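Local structure of beta-d-glucoside glucohydrolase (Hypocrea jecorina, 3ZZ1) at residues 347-352 / 430-435; 474-479 / 495-500; 416-421 / 462-467; 326-331 / 514-519. The protein is a family 3 beta-glucosidase that probably hydrolyses terminal, non-reducing beta-D-glucosyl residues, releasing beta-D-glucose, in the degradation of cellulose. One frame throughout, in Å; residues are numbered along the deposited sequence.

Interaction 1 of 4, residues 347-352 / 430-435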
loop_
_atom_site.group_PDB
_atom_site.type_symbol
_atom_site.label_atom_id
_atom_site.label_comp_id
_atom_site.label_asym_id
_atom_site.label_seq_id
_atom_site.Cartn_x
_atom_site.Cartn_y
_atom_site.Cartn_z
ATOM N N ALA A 347 -34.548 7.214 -18.130
ATOM C CA ALA A 347 -34.727 8.198 -19.204
ATOM C C ALA A 347 -33.709 9.335 -19.099
ATOM O O ALA A 347 -33.260 9.872 -20.119
ATOM C CB ALA A 347 -36.157 8.747 -19.211
ATOM N N SER A 348 -33.337 9.684 -17.866
ATOM C CA SER A 348 -32.411 10.784 -17.626
ATOM C C SER A 348 -31.475 10.559 -16.433
ATOM O O SER A 348 -31.852 9.949 -15.428
ATOM C CB SER A 348 -33.178 12.101 -17.456
ATOM O OG SER A 348 -34.062 12.030 -16.353
ATOM N N ILE A 349 -30.253 11.065 -16.568
ATOM C CA ILE A 349 -29.246 11.013 -15.511
ATOM C C ILE A 349 -28.663 12.408 -15.312
ATOM O O ILE A 349 -28.303 13.075 -16.283
ATOM C CB ILE A 349 -28.097 10.020 -15.861
ATOM C CG1 ILE A 349 -28.585 8.570 -15.762
ATOM C CG2 ILE A 349 -26.885 10.231 -14.941
ATOM C CD1 ILE A 349 -27.591 7.524 -16.266
ATOM N N ALA A 350 -28.580 12.849 -14.059
ATOM C CA ALA A 350 -27.798 14.034 -13.719
ATOM C C ALA A 350 -26.418 13.625 -13.192
ATOM O O ALA A 350 -26.296 12.715 -12.370
ATOM C CB ALA A 350 -28.525 14.891 -12.703
ATOM N N VAL A 351 -25.385 14.298 -13.686
ATOM C CA VAL A 351 -24.022 14.083 -13.224
ATOM C C VAL A 351 -23.557 15.401 -12.620
ATOM O O VAL A 351 -23.569 16.435 -13.287
ATOM C CB VAL A 351 -23.088 13.609 -14.373
ATOM C CG1 VAL A 351 -21.648 13.511 -13.901
ATOM C CG2 VAL A 351 -23.552 12.255 -14.915
ATOM N N VAL A 352 -23.173 15.359 -11.350
ATOM C CA VAL A 352 -22.940 16.576 -10.573
ATOM C C VAL A 352 -21.623 16.502 -9.807
ATOM O O VAL A 352 -21.345 15.511 -9.124
ATOM C CB VAL A 352 -24.115 16.841 -9.589
ATOM C CG1 VAL A 352 -23.820 18.036 -8.682
ATOM C CG2 VAL A 352 -25.425 17.059 -10.345
ATOM N N VAL A 430 -32.367 9.570 -11.888
ATOM C CA VAL A 430 -31.308 9.449 -10.885
ATOM C C VAL A 430 -30.315 10.605 -10.995
ATOM O O VAL A 430 -30.174 11.224 -12.053
ATOM C CB VAL A 430 -30.534 8.098 -10.962
ATOM C CG1 VAL A 430 -31.465 6.908 -10.709
ATOM C CG2 VAL A 430 -29.810 7.949 -12.299
ATOM N N ALA A 431 -29.641 10.887 -9.886
ATOM C CA ALA A 431 -28.605 11.902 -9.841
ATOM C C ALA A 431 -27.353 11.298 -9.225
ATOM O O ALA A 431 -27.404 10.745 -8.125
ATOM C CB ALA A 431 -29.075 13.104 -9.036
ATOM N N ILE A 432 -26.240 11.399 -9.949
ATOM C CA ILE A 432 -24.963 10.853 -9.494
ATOM C C ILE A 432 -24.043 12.004 -9.090
ATOM O O ILE A 432 -23.633 12.796 -9.940
ATOM C CB ILE A 432 -24.285 9.963 -10.578
ATOM C CG1 ILE A 432 -25.295 8.984 -11.197
ATOM C CG2 ILE A 432 -23.108 9.209 -9.978
ATOM C CD1 ILE A 432 -24.788 8.227 -12.438
ATOM N N VAL A 433 -23.729 12.085 -7.795
ATOM C CA VAL A 433 -22.916 13.177 -7.244
ATOM C C VAL A 433 -21.494 12.705 -6.943
ATOM O O VAL A 433 -21.292 11.647 -6.334
ATOM C CB VAL A 433 -23.549 13.791 -5.966
ATOM C CG1 VAL A 433 -22.833 15.081 -5.564
ATOM C CG2 VAL A 433 -25.014 14.077 -6.180
ATOM N N PHE A 434 -20.519 13.504 -7.367
ATOM C CA PHE A 434 -19.106 13.149 -7.255
ATOM C C PHE A 434 -18.376 14.009 -6.241
ATOM O O PHE A 434 -18.278 15.231 -6.393
ATOM C CB PHE A 434 -18.420 13.229 -8.620
ATOM C CG PHE A 434 -18.824 12.132 -9.557
ATOM C CD1 PHE A 434 -20.000 12.220 -10.292
ATOM C CD2 PHE A 434 -18.042 10.993 -9.687
ATOM C CE1 PHE A 434 -20.383 11.198 -11.150
ATOM C CE2 PHE A 434 -18.420 9.974 -10.544
ATOM C CZ PHE A 434 -19.594 10.077 -11.275
ATOM N N ILE A 435 -17.879 13.354 -5.196
ATOM C CA ILE A 435 -17.153 14.027 -4.126
ATOM C C ILE A 435 -15.791 13.369 -3.909
ATOM O O ILE A 435 -15.576 12.223 -4.315
ATOM C CB ILE A 435 -17.972 14.087 -2.800
ATOM C CG1 ILE A 435 -18.173 12.688 -2.206
ATOM C CG2 ILE A 435 -19.311 14.815 -3.013
ATOM C CD1 ILE A 435 -18.826 12.677 -0.834
#

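Interaction 2 of 4, residues 474-479 / 495-500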
loop_
_atom_site.group_PDB
_atom_site.type_symbol
_atom_site.label_atom_id
_atom_site.label_comp_id
_atom_site.label_asym_id
_atom_site.label_seq_id
_atom_site.Cartn_x
_atom_site.Cartn_y
_atom_site.Cartn_z
ATOM N N SER A 474 -35.013 12.579 -5.456
ATOM C CA SER A 474 -35.275 11.465 -4.540
ATOM C C SER A 474 -34.282 10.307 -4.649
ATOM O O SER A 474 -34.171 9.498 -3.729
ATOM C CB SER A 474 -36.690 10.919 -4.755
ATOM O OG SER A 474 -37.639 11.642 -3.999
ATOM N N ASN A 475 -33.572 10.230 -5.773
ATOM C CA ASN A 475 -32.745 9.069 -6.090
ATOM C C ASN A 475 -31.292 9.435 -6.351
ATOM O O ASN A 475 -30.843 9.483 -7.503
ATOM C CB ASN A 475 -33.330 8.315 -7.286
ATOM C CG ASN A 475 -34.621 7.607 -6.946
ATOM O OD1 ASN A 475 -34.642 6.683 -6.130
ATOM N ND2 ASN A 475 -35.712 8.036 -7.571
ATOM N N VAL A 476 -30.563 9.680 -5.267
ATOM C CA VAL A 476 -29.192 10.167 -5.348
ATOM C C VAL A 476 -28.191 9.029 -5.165
ATOM O O VAL A 476 -28.319 8.209 -4.248
ATOM C CB VAL A 476 -28.924 11.278 -4.305
ATOM C CG1 VAL A 476 -27.514 11.845 -4.463
ATOM C CG2 VAL A 476 -29.962 12.388 -4.432
ATOM N N ILE A 477 -27.211 8.984 -6.063
ATOM C CA ILE A 477 -26.089 8.066 -5.955
ATOM C C ILE A 477 -24.842 8.895 -5.697
ATOM O O ILE A 477 -24.512 9.791 -6.469
ATOM C CB ILE A 477 -25.927 7.206 -7.232
ATOM C CG1 ILE A 477 -27.164 6.321 -7.432
ATOM C CG2 ILE A 477 -24.640 6.343 -7.165
ATOM C CD1 ILE A 477 -27.275 5.723 -8.819
ATOM N N VAL A 478 -24.166 8.607 -4.592
ATOM C CA VAL A 478 -22.957 9.330 -4.212
ATOM C C VAL A 478 -21.730 8.500 -4.569
ATOM O O VAL A 478 -21.560 7.379 -4.076
ATOM C CB VAL A 478 -22.938 9.660 -2.702
ATOM C CG1 VAL A 478 -21.627 10.340 -2.321
ATOM C CG2 VAL A 478 -24.125 10.542 -2.324
ATOM N N VAL A 479 -20.889 9.057 -5.435
ATOM C CA VAL A 479 -19.634 8.421 -5.804
ATOM C C VAL A 479 -18.497 9.193 -5.154
ATOM O O VAL A 479 -18.373 10.405 -5.333
ATOM C CB VAL A 479 -19.448 8.342 -7.339
ATOM C CG1 VAL A 479 -18.088 7.742 -7.690
ATOM C CG2 VAL A 479 -20.570 7.520 -7.970
ATOM N N PRO A 495 -32.392 10.801 3.341
ATOM C CA PRO A 495 -33.169 9.658 2.842
ATOM C C PRO A 495 -33.125 9.509 1.319
ATOM O O PRO A 495 -33.385 8.421 0.800
ATOM C CB PRO A 495 -34.600 9.973 3.303
ATOM C CG PRO A 495 -34.447 10.974 4.392
ATOM C CD PRO A 495 -33.247 11.783 4.029
ATOM N N GLN A 496 -32.791 10.596 0.625
ATOM C CA GLN A 496 -32.712 10.618 -0.835
ATOM C C GLN A 496 -31.464 9.904 -1.381
ATOM O O GLN A 496 -31.467 9.414 -2.520
ATOM C CB GLN A 496 -32.759 12.061 -1.350
ATOM C CG GLN A 496 -34.068 12.797 -1.066
ATOM C CD GLN A 496 -34.114 13.451 0.312
ATOM O OE1 GLN A 496 -33.127 13.456 1.060
ATOM N NE2 GLN A 496 -35.268 14.011 0.651
ATOM N N VAL A 497 -30.404 9.860 -0.572
ATOM C CA VAL A 497 -29.183 9.136 -0.924
ATOM C C VAL A 497 -29.457 7.637 -0.828
ATOM O O VAL A 497 -29.566 7.081 0.270
ATOM C CB VAL A 497 -27.988 9.538 -0.015
ATOM C CG1 VAL A 497 -26.765 8.647 -0.278
ATOM C CG2 VAL A 497 -27.630 10.997 -0.226
ATOM N N LYS A 498 -29.575 6.994 -1.989
ATOM C CA LYS A 498 -29.941 5.580 -2.057
ATOM C C LYS A 498 -28.731 4.676 -2.249
ATOM O O LYS A 498 -28.747 3.520 -1.828
ATOM C CB LYS A 498 -30.960 5.339 -3.178
ATOM C CG LYS A 498 -32.279 6.082 -2.999
ATOM C CD LYS A 498 -33.160 5.445 -1.924
ATOM C CE LYS A 498 -34.385 6.311 -1.642
ATOM N NZ LYS A 498 -34.933 6.921 -2.894
ATOM N N ALA A 499 -27.689 5.198 -2.893
ATOM C CA ALA A 499 -26.462 4.434 -3.113
ATOM C C ALA A 499 -25.212 5.239 -2.803
ATOM O O ALA A 499 -25.135 6.430 -3.117
ATOM C CB ALA A 499 -26.403 3.904 -4.530
ATOM N N VAL A 500 -24.243 4.574 -2.176
ATOM C CA VAL A 500 -22.924 5.153 -1.928
ATOM C C VAL A 500 -21.844 4.234 -2.509
ATOM O O VAL A 500 -21.711 3.074 -2.112
ATOM C CB VAL A 500 -22.671 5.420 -0.423
ATOM C CG1 VAL A 500 -21.293 6.033 -0.210
ATOM C CG2 VAL A 500 -23.745 6.337 0.157
#

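Interaction 3 of 4, residues 416-421 / 462-467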
loop_
_atom_site.group_PDB
_atom_site.type_symbol
_atom_site.label_atom_id
_atom_site.label_comp_id
_atom_site.label_asym_id
_atom_site.label_seq_id
_atom_site.Cartn_x
_atom_site.Cartn_y
_atom_site.Cartn_z
ATOM N N ASP A 416 -18.850 22.471 -8.305
ATOM C CA ASP A 416 -19.371 22.077 -7.001
ATOM C C ASP A 416 -20.388 23.093 -6.465
ATOM O O ASP A 416 -20.663 23.147 -5.264
ATOM C CB ASP A 416 -18.214 21.850 -6.022
ATOM C CG ASP A 416 -17.262 20.760 -6.494
ATOM O OD1 ASP A 416 -17.738 19.677 -6.906
ATOM O OD2 ASP A 416 -16.038 20.987 -6.460
ATOM N N ASN A 417 -20.948 23.892 -7.372
ATOM C CA ASN A 417 -22.011 24.829 -7.026
ATOM C C ASN A 417 -23.279 24.072 -6.634
ATOM O O ASN A 417 -23.800 23.265 -7.410
ATOM C CB ASN A 417 -22.277 25.809 -8.177
ATOM C CG ASN A 417 -23.243 26.923 -7.789
ATOM O OD1 ASN A 417 -24.423 26.678 -7.522
ATOM N ND2 ASN A 417 -22.743 28.155 -7.758
ATOM N N THR A 418 -23.751 24.335 -5.419
ATOM C CA THR A 418 -24.904 23.645 -4.834
ATOM C C THR A 418 -26.192 23.899 -5.616
ATOM O O THR A 418 -27.008 22.991 -5.807
ATOM C CB THR A 418 -25.129 24.080 -3.373
ATOM O OG1 THR A 418 -25.429 25.480 -3.340
ATOM C CG2 THR A 418 -23.886 23.801 -2.508
ATOM N N SER A 419 -26.365 25.140 -6.059
ATOM C CA SER A 419 -27.552 25.550 -6.793
ATOM C C SER A 419 -27.554 24.989 -8.214
ATOM O O SER A 419 -28.602 24.591 -8.726
ATOM C CB SER A 419 -27.661 27.075 -6.815
ATOM O OG SER A 419 -28.870 27.477 -7.429
ATOM N N SER A 420 -26.377 24.961 -8.840
ATOM C CA SER A 420 -26.206 24.338 -10.154
ATOM C C SER A 420 -26.487 22.837 -10.094
ATOM O O SER A 420 -27.172 22.291 -10.961
ATOM C CB SER A 420 -24.797 24.585 -10.695
ATOM O OG SER A 420 -24.596 25.948 -11.018
ATOM N N GLY A 421 -25.963 22.183 -9.058
ATOM C CA GLY A 421 -26.205 20.763 -8.822
ATOM C C GLY A 421 -27.675 20.438 -8.614
ATOM O O GLY A 421 -28.163 19.409 -9.091
ATOM N N GLY A 462 -18.331 19.103 -0.411
ATOM C CA GLY A 462 -19.020 17.895 -0.861
ATOM C C GLY A 462 -20.279 17.548 -0.091
ATOM O O GLY A 462 -21.276 17.131 -0.683
ATOM N N ASN A 463 -20.239 17.723 1.226
ATOM C CA ASN A 463 -21.403 17.458 2.067
ATOM C C ASN A 463 -22.596 18.333 1.684
ATOM O O ASN A 463 -23.706 17.828 1.538
ATOM C CB ASN A 463 -21.061 17.611 3.554
ATOM C CG ASN A 463 -20.458 16.347 4.152
ATOM O OD1 ASN A 463 -20.566 15.256 3.584
ATOM N ND2 ASN A 463 -19.830 16.488 5.311
ATOM N N ALA A 464 -22.350 19.630 1.500
ATOM C CA ALA A 464 -23.396 20.581 1.112
ATOM C C ALA A 464 -23.849 20.365 -0.332
ATOM O O ALA A 464 -25.005 20.634 -0.677
ATOM C CB ALA A 464 -22.923 22.010 1.315
ATOM N N LEU A 465 -22.936 19.880 -1.172
ATOM C CA LEU A 465 -23.281 19.550 -2.549
ATOM C C LEU A 465 -24.280 18.392 -2.591
ATOM O O LEU A 465 -25.259 18.449 -3.332
ATOM C CB LEU A 465 -22.028 19.234 -3.381
ATOM C CG LEU A 465 -22.206 18.975 -4.888
ATOM C CD1 LEU A 465 -22.803 20.182 -5.628
ATOM C CD2 LEU A 465 -20.872 18.588 -5.501
ATOM N N VAL A 466 -24.035 17.361 -1.783
ATOM C CA VAL A 466 -24.921 16.195 -1.713
ATOM C C VAL A 466 -26.278 16.582 -1.116
ATOM O O VAL A 466 -27.323 16.140 -1.604
ATOM C CB VAL A 466 -24.267 15.014 -0.933
ATOM C CG1 VAL A 466 -25.241 13.853 -0.763
ATOM C CG2 VAL A 466 -23.017 14.529 -1.655
ATOM N N GLN A 467 -26.248 17.421 -0.077
ATOM C CA GLN A 467 -27.463 17.949 0.558
ATOM C C GLN A 467 -28.353 18.744 -0.403
ATOM O O GLN A 467 -29.580 18.636 -0.345
ATOM C CB GLN A 467 -27.107 18.816 1.767
ATOM C CG GLN A 467 -26.575 18.031 2.961
ATOM C CD GLN A 467 -25.961 18.918 4.024
ATOM O OE1 GLN A 467 -25.594 20.069 3.763
ATOM N NE2 GLN A 467 -25.846 18.387 5.237
#

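Interaction 4 of 4, residues 326-331 / 514-519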
loop_
_atom_site.group_PDB
_atom_site.type_symbol
_atom_site.label_atom_id
_atom_site.label_comp_id
_atom_site.label_asym_id
_atom_site.label_seq_id
_atom_site.Cartn_x
_atom_site.Cartn_y
_atom_site.Cartn_z
ATOM N N ILE A 326 -8.189 -3.412 -11.516
ATOM C CA ILE A 326 -8.068 -3.048 -10.103
ATOM C C ILE A 326 -8.944 -1.849 -9.740
ATOM O O ILE A 326 -9.601 -1.852 -8.696
ATOM C CB ILE A 326 -6.599 -2.824 -9.687
ATOM C CG1 ILE A 326 -5.850 -4.165 -9.673
ATOM C CG2 ILE A 326 -6.531 -2.161 -8.320
ATOM C CD1 ILE A 326 -4.372 -4.058 -9.345
ATOM N N ALA A 327 -8.950 -0.830 -10.602
ATOM C CA ALA A 327 -9.844 0.316 -10.451
ATOM C C ALA A 327 -11.294 -0.143 -10.351
ATOM O O ALA A 327 -12.082 0.438 -9.608
ATOM C CB ALA A 327 -9.681 1.267 -11.618
ATOM N N ARG A 328 -11.623 -1.185 -11.115
ATOM C CA ARG A 328 -12.962 -1.776 -11.162
ATOM C C ARG A 328 -13.246 -2.633 -9.929
ATOM O O ARG A 328 -14.242 -2.418 -9.235
ATOM C CB ARG A 328 -13.102 -2.621 -12.442
ATOM C CG ARG A 328 -14.455 -3.279 -12.649
ATOM C CD ARG A 328 -14.400 -4.352 -13.735
ATOM N NE ARG A 328 -13.590 -5.506 -13.335
ATOM C CZ ARG A 328 -12.635 -6.057 -14.078
ATOM N NH1 ARG A 328 -12.371 -5.587 -15.287
ATOM N NH2 ARG A 328 -11.947 -7.095 -13.611
ATOM N N ASP A 329 -12.362 -3.595 -9.656
ATOM C CA ASP A 329 -12.589 -4.593 -8.604
ATOM C C ASP A 329 -12.280 -4.085 -7.200
ATOM O O ASP A 329 -12.541 -4.784 -6.214
ATOM C CB ASP A 329 -11.793 -5.877 -8.890
ATOM C CG ASP A 329 -12.309 -6.630 -10.107
ATOM O OD1 ASP A 329 -13.440 -6.348 -10.567
ATOM O OD2 ASP A 329 -11.574 -7.508 -10.609
ATOM N N GLY A 330 -11.729 -2.875 -7.119
ATOM C CA GLY A 330 -11.375 -2.252 -5.842
ATOM C C GLY A 330 -12.432 -1.294 -5.335
ATOM O O GLY A 330 -12.368 -0.843 -4.185
ATOM N N ILE A 331 -13.400 -0.977 -6.199
ATOM C CA ILE A 331 -14.578 -0.209 -5.807
ATOM C C ILE A 331 -15.312 -0.963 -4.707
ATOM O O ILE A 331 -15.516 -2.173 -4.799
ATOM C CB ILE A 331 -15.534 0.045 -7.012
ATOM C CG1 ILE A 331 -14.894 1.023 -8.003
ATOM C CG2 ILE A 331 -16.891 0.571 -6.531
ATOM C CD1 ILE A 331 -15.570 1.088 -9.356
ATOM N N LEU A 514 -15.838 2.643 -13.229
ATOM C CA LEU A 514 -17.072 3.030 -12.545
ATOM C C LEU A 514 -18.310 2.578 -13.328
ATOM O O LEU A 514 -19.258 2.050 -12.747
ATOM C CB LEU A 514 -17.102 4.548 -12.303
ATOM C CG LEU A 514 -18.289 5.142 -11.533
ATOM C CD1 LEU A 514 -18.399 4.585 -10.114
ATOM C CD2 LEU A 514 -18.186 6.652 -11.512
ATOM N N VAL A 515 -18.282 2.784 -14.642
ATOM C CA VAL A 515 -19.356 2.351 -15.532
ATOM C C VAL A 515 -19.557 0.829 -15.479
ATOM O O VAL A 515 -20.694 0.362 -15.418
ATOM C CB VAL A 515 -19.124 2.844 -16.984
ATOM C CG1 VAL A 515 -20.100 2.185 -17.952
ATOM C CG2 VAL A 515 -19.263 4.356 -17.054
ATOM N N ASP A 516 -18.454 0.071 -15.483
ATOM C CA ASP A 516 -18.502 -1.397 -15.348
ATOM C C ASP A 516 -19.374 -1.786 -14.156
ATOM O O ASP A 516 -20.188 -2.712 -14.240
ATOM C CB ASP A 516 -17.097 -2.002 -15.154
ATOM C CG ASP A 516 -16.179 -1.820 -16.367
ATOM O OD1 ASP A 516 -16.648 -1.502 -17.477
ATOM O OD2 ASP A 516 -14.958 -2.004 -16.201
ATOM N N VAL A 517 -19.202 -1.057 -13.055
ATOM C CA VAL A 517 -19.935 -1.316 -11.820
ATOM C C VAL A 517 -21.336 -0.693 -11.834
ATOM O O VAL A 517 -22.314 -1.379 -11.539
ATOM C CB VAL A 517 -19.112 -0.879 -10.575
ATOM C CG1 VAL A 517 -19.983 -0.786 -9.337
ATOM C CG2 VAL A 517 -17.962 -1.848 -10.340
ATOM N N LEU A 518 -21.425 0.590 -12.192
ATOM C CA LEU A 518 -22.701 1.323 -12.186
ATOM C C LEU A 518 -23.781 0.665 -13.045
ATOM O O LEU A 518 -24.937 0.606 -12.638
ATOM C CB LEU A 518 -22.519 2.786 -12.614
ATOM C CG LEU A 518 -21.871 3.816 -11.675
ATOM C CD1 LEU A 518 -21.890 5.185 -12.341
ATOM C CD2 LEU A 518 -22.538 3.889 -10.303
ATOM N N TRP A 519 -23.397 0.182 -14.225
ATOM C CA TRP A 519 -24.334 -0.487 -15.132
ATOM C C TRP A 519 -24.405 -2.003 -14.928
ATOM O O TRP A 519 -25.176 -2.694 -15.595
ATOM C CB TRP A 519 -24.052 -0.116 -16.593
ATOM C CG TRP A 519 -24.888 1.054 -17.063
ATOM C CD1 TRP A 519 -26.111 0.996 -17.686
ATOM C CD2 TRP A 519 -24.578 2.446 -16.923
ATOM N NE1 TRP A 519 -26.573 2.269 -17.951
ATOM C CE2 TRP A 519 -25.652 3.177 -17.495
ATOM C CE3 TRP A 519 -23.499 3.152 -16.376
ATOM C CZ2 TRP A 519 -25.675 4.575 -17.532
ATOM C CZ3 TRP A 519 -23.521 4.545 -16.418
ATOM C CH2 TRP A 519 -24.605 5.238 -16.992
HETATM O O HOH W 1 -14.166 -4.308 -17.028
#

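Interaction 1 of 4, residues 347-352 / 430-435
Ala350 and Val352 pair with Val430, Ile432 and Phe434 through their backbones, each donating its amide and accepting on its carbonyl. Ala350 N donates to Val430 O at 3.0 Å, and Ala350 O receives Ile432 N at 2.8 Å in an almost straight bond of 178°. Two residues on, Val352 N donates to Ile432 O at 3.0 Å and Val352 O accepts from Phe434 N at 2.8 Å. The strands run parallel, their axes 16° apart, and CA-H...O contacts such as Val433 CA to Val352 O fill in between the amide bonds. The carbonyl of Val352 also lies at the edge of the Phe434 ring, near its plane.

On the face of Ile349, Val351, Val430 and Ile432, the Ile349 and Val430 side chains run side by side, CG1 to CG2 3.7 Å. With CG1 anti to the carbonyl carbon (chi1 -62°), Val430 CG2 falls between the backbone N and the carbonyl carbon and faces Ile349. Ile349 CG2 meets Ile432 CD1 at 3.8 Å, and Val351 CG1 approaches Phe434 CE1 at 3.8 Å across an oblique crossing. The other face carries shorter side chains: Ala350 CB and Ala431 CB lie 4.1 Å apart, with Val352 and Val433 beyond, and helix 462-472 covers it through Leu465 and Val469.

With aliphatic side chains on both faces and the Phe434 ring on one of them, amides and carbonyls satisfy each other in the sheet plane while hydrocarbon surfaces are left for the flanking helices.

Interaction 2 of 4, residues 474-479 / 495-500
Ser474 meets the second strand through its carbonyl, which takes a 2.8 Å hydrogen bond from Lys498 NZ. The ammonium comes from above the carbonyl plane, 36° out of it, and the lysine chain, bent at chi2 (-75°) and at chi4, folds back to deliver it. Gln496 packs its CB and CG against the Ser474 backbone. Asn475 follows with its amide oxygen: OD1 adds a weak second bond to the same nitrogen, Lys498 NZ, at 3.3 Å, so that the Lys498 ammonium bridges oxygens of two consecutive residues just ahead of the strand.

Regular pairing begins at Val476, whose N donates to Gln496 O at 2.9 Å. Its carbonyl faces a beta bulge: Lys498 N donates to Val476 O at 2.9 Å, and Ala499 N makes a weak, longer bond to the same oxygen. The helix-like psi of Lys498, -29°, brings the Ala499 amide round to the same side as that of Lys498, so both meet one acceptor, and the register moves on by a residue. Ile477, now paired with Ala499, lays CG1 and CG2 over the Ala499 methyl, CG1 to CB 3.9 Å. Val478 N then donates to Ala499 O at 2.8 Å, while Val478 CG2 reaches Val497 CG1 at 3.8 Å, on the face where Val466 of helix 462-472 and Ile491 of helix 489-492 close over the valines.

Parallel neighbours joined through helix 489-492 form a beta-alpha-beta crossover, here within the alpha/beta sandwich domain of a family 3 glycoside hydrolase.

Interaction 3 of 4, residues 416-421 / 462-467
Leu465 makes the close part of this contact, driving both methyls into the backbone turn that leads into helix 418-425, at Asp416 and Asn417. Its CG is anti to the backbone N (chi1 -175°), which carries the isobutyl end across to these two residues. There Leu465 CD1 lies against two successive carbonyls, 3.7 Å from both Asp416 O and Asn417 O, and Leu465 CD2 sits 3.6 Å from Asp416 OD1, the two side chains crossing at about a right angle. Thr418 CA closes in on Leu465 CD1 at 4.1 Å. One turn further on, Gly421 leaves the methyl facing bare backbone. Val433, in the sheet beneath, also touches Leu465.

Toward the outside the fit is thinner. Thr418 turns its methyl to the neighbouring helix, CG2 reaching Ala464 O at 3.8 Å and Ala464 CB at 4.3 Å. Asn417, exposed to solvent, points away from Leu465 and serves as N-cap: its OD1 accepts a 2.9 Å bond from Ser420 N, with an N-H...O angle of 162°, and a weak one from Ser419 N. The cap thus secures the first turn whose backbone borders the leucine.

Several polar atoms at the interface have partners of their own. Asn417 O accepts from Gly421 N within the helix, and Asp416 OD2 binds Ser354 OG while OD1 is hydrogen-bonded elsewhere. What joins helix 462-472 to the start of helix 418-425 is therefore mainly van der Waals contact, methyl groups laid on oxygens, of which Asn417 O and the Asp416 carboxylate are bonded to other groups, with a single buried leucine providing the largest share.

Interaction 4 of 4, residues 326-331 / 514-519
Packing of helix 320-329 and the residues just after it against helix 510-518 brings Arg328 and Ile331 against Asp516 and Val517. The arginine touches with its aliphatic part: CD lies 3.5 Å from Asp516 OD2, and the two side chains cross at about a right angle. At chi3, 68°, the chain bends back and gives its charge to its sequence neighbour, the NE/NH2 side of the Arg328 guanidinium gripping Asp329 from above its carboxylate plane, NE to OD1 2.9 Å and NH2 to OD2 3.1 Å. Arg328 NH1 stays 4.5 Å from Asp516 OD2, and a water spans the gap, accepting from NH1 at 2.8 Å and donating to OD2 at 2.6 Å. Asp516 OD2 also forms a salt bridge with Arg324, so nearby positive charge would probably favour its ionised form.

Below this polar layer Ile331 and Val517 slide past each other, CD1 to CG2 3.9 Å, with Ile331 CD1 also resting 4.0 Å from Leu514 CA.

Ile326, on the same helix as Arg328, packs on helix 87-103 of the N-terminal domain. Helix 320-329 thus lies between that domain and helix 510-518, consistent with the junction of the barrel-like and alpha/beta sandwich domains of family 3 glycoside hydrolases.

Overall arrangement
Interactions 1 and 2 belong to one mixed six-stranded sheet, their centres 9 Å apart, and adjacent strands 430-437 and 476-482 join them. Interaction 3 lies on the sheet face lined by Val352 and Val433, about 12 Å from interaction 1 and 13 Å from interaction 2 between centres. Helix 510-518 of interaction 4 packs on the opposite face, where Leu514 meets Phe434 and Val479. Interactions 3 and 4 do not touch, their nearest atoms about 14 Å apart. Along the chain, interaction 1 alternates with interaction 3, interaction 2 follows both, and interaction 4 encloses all three. A layered alpha/beta/alpha domain results, tied through helix 320-329 toward the N-terminal domain.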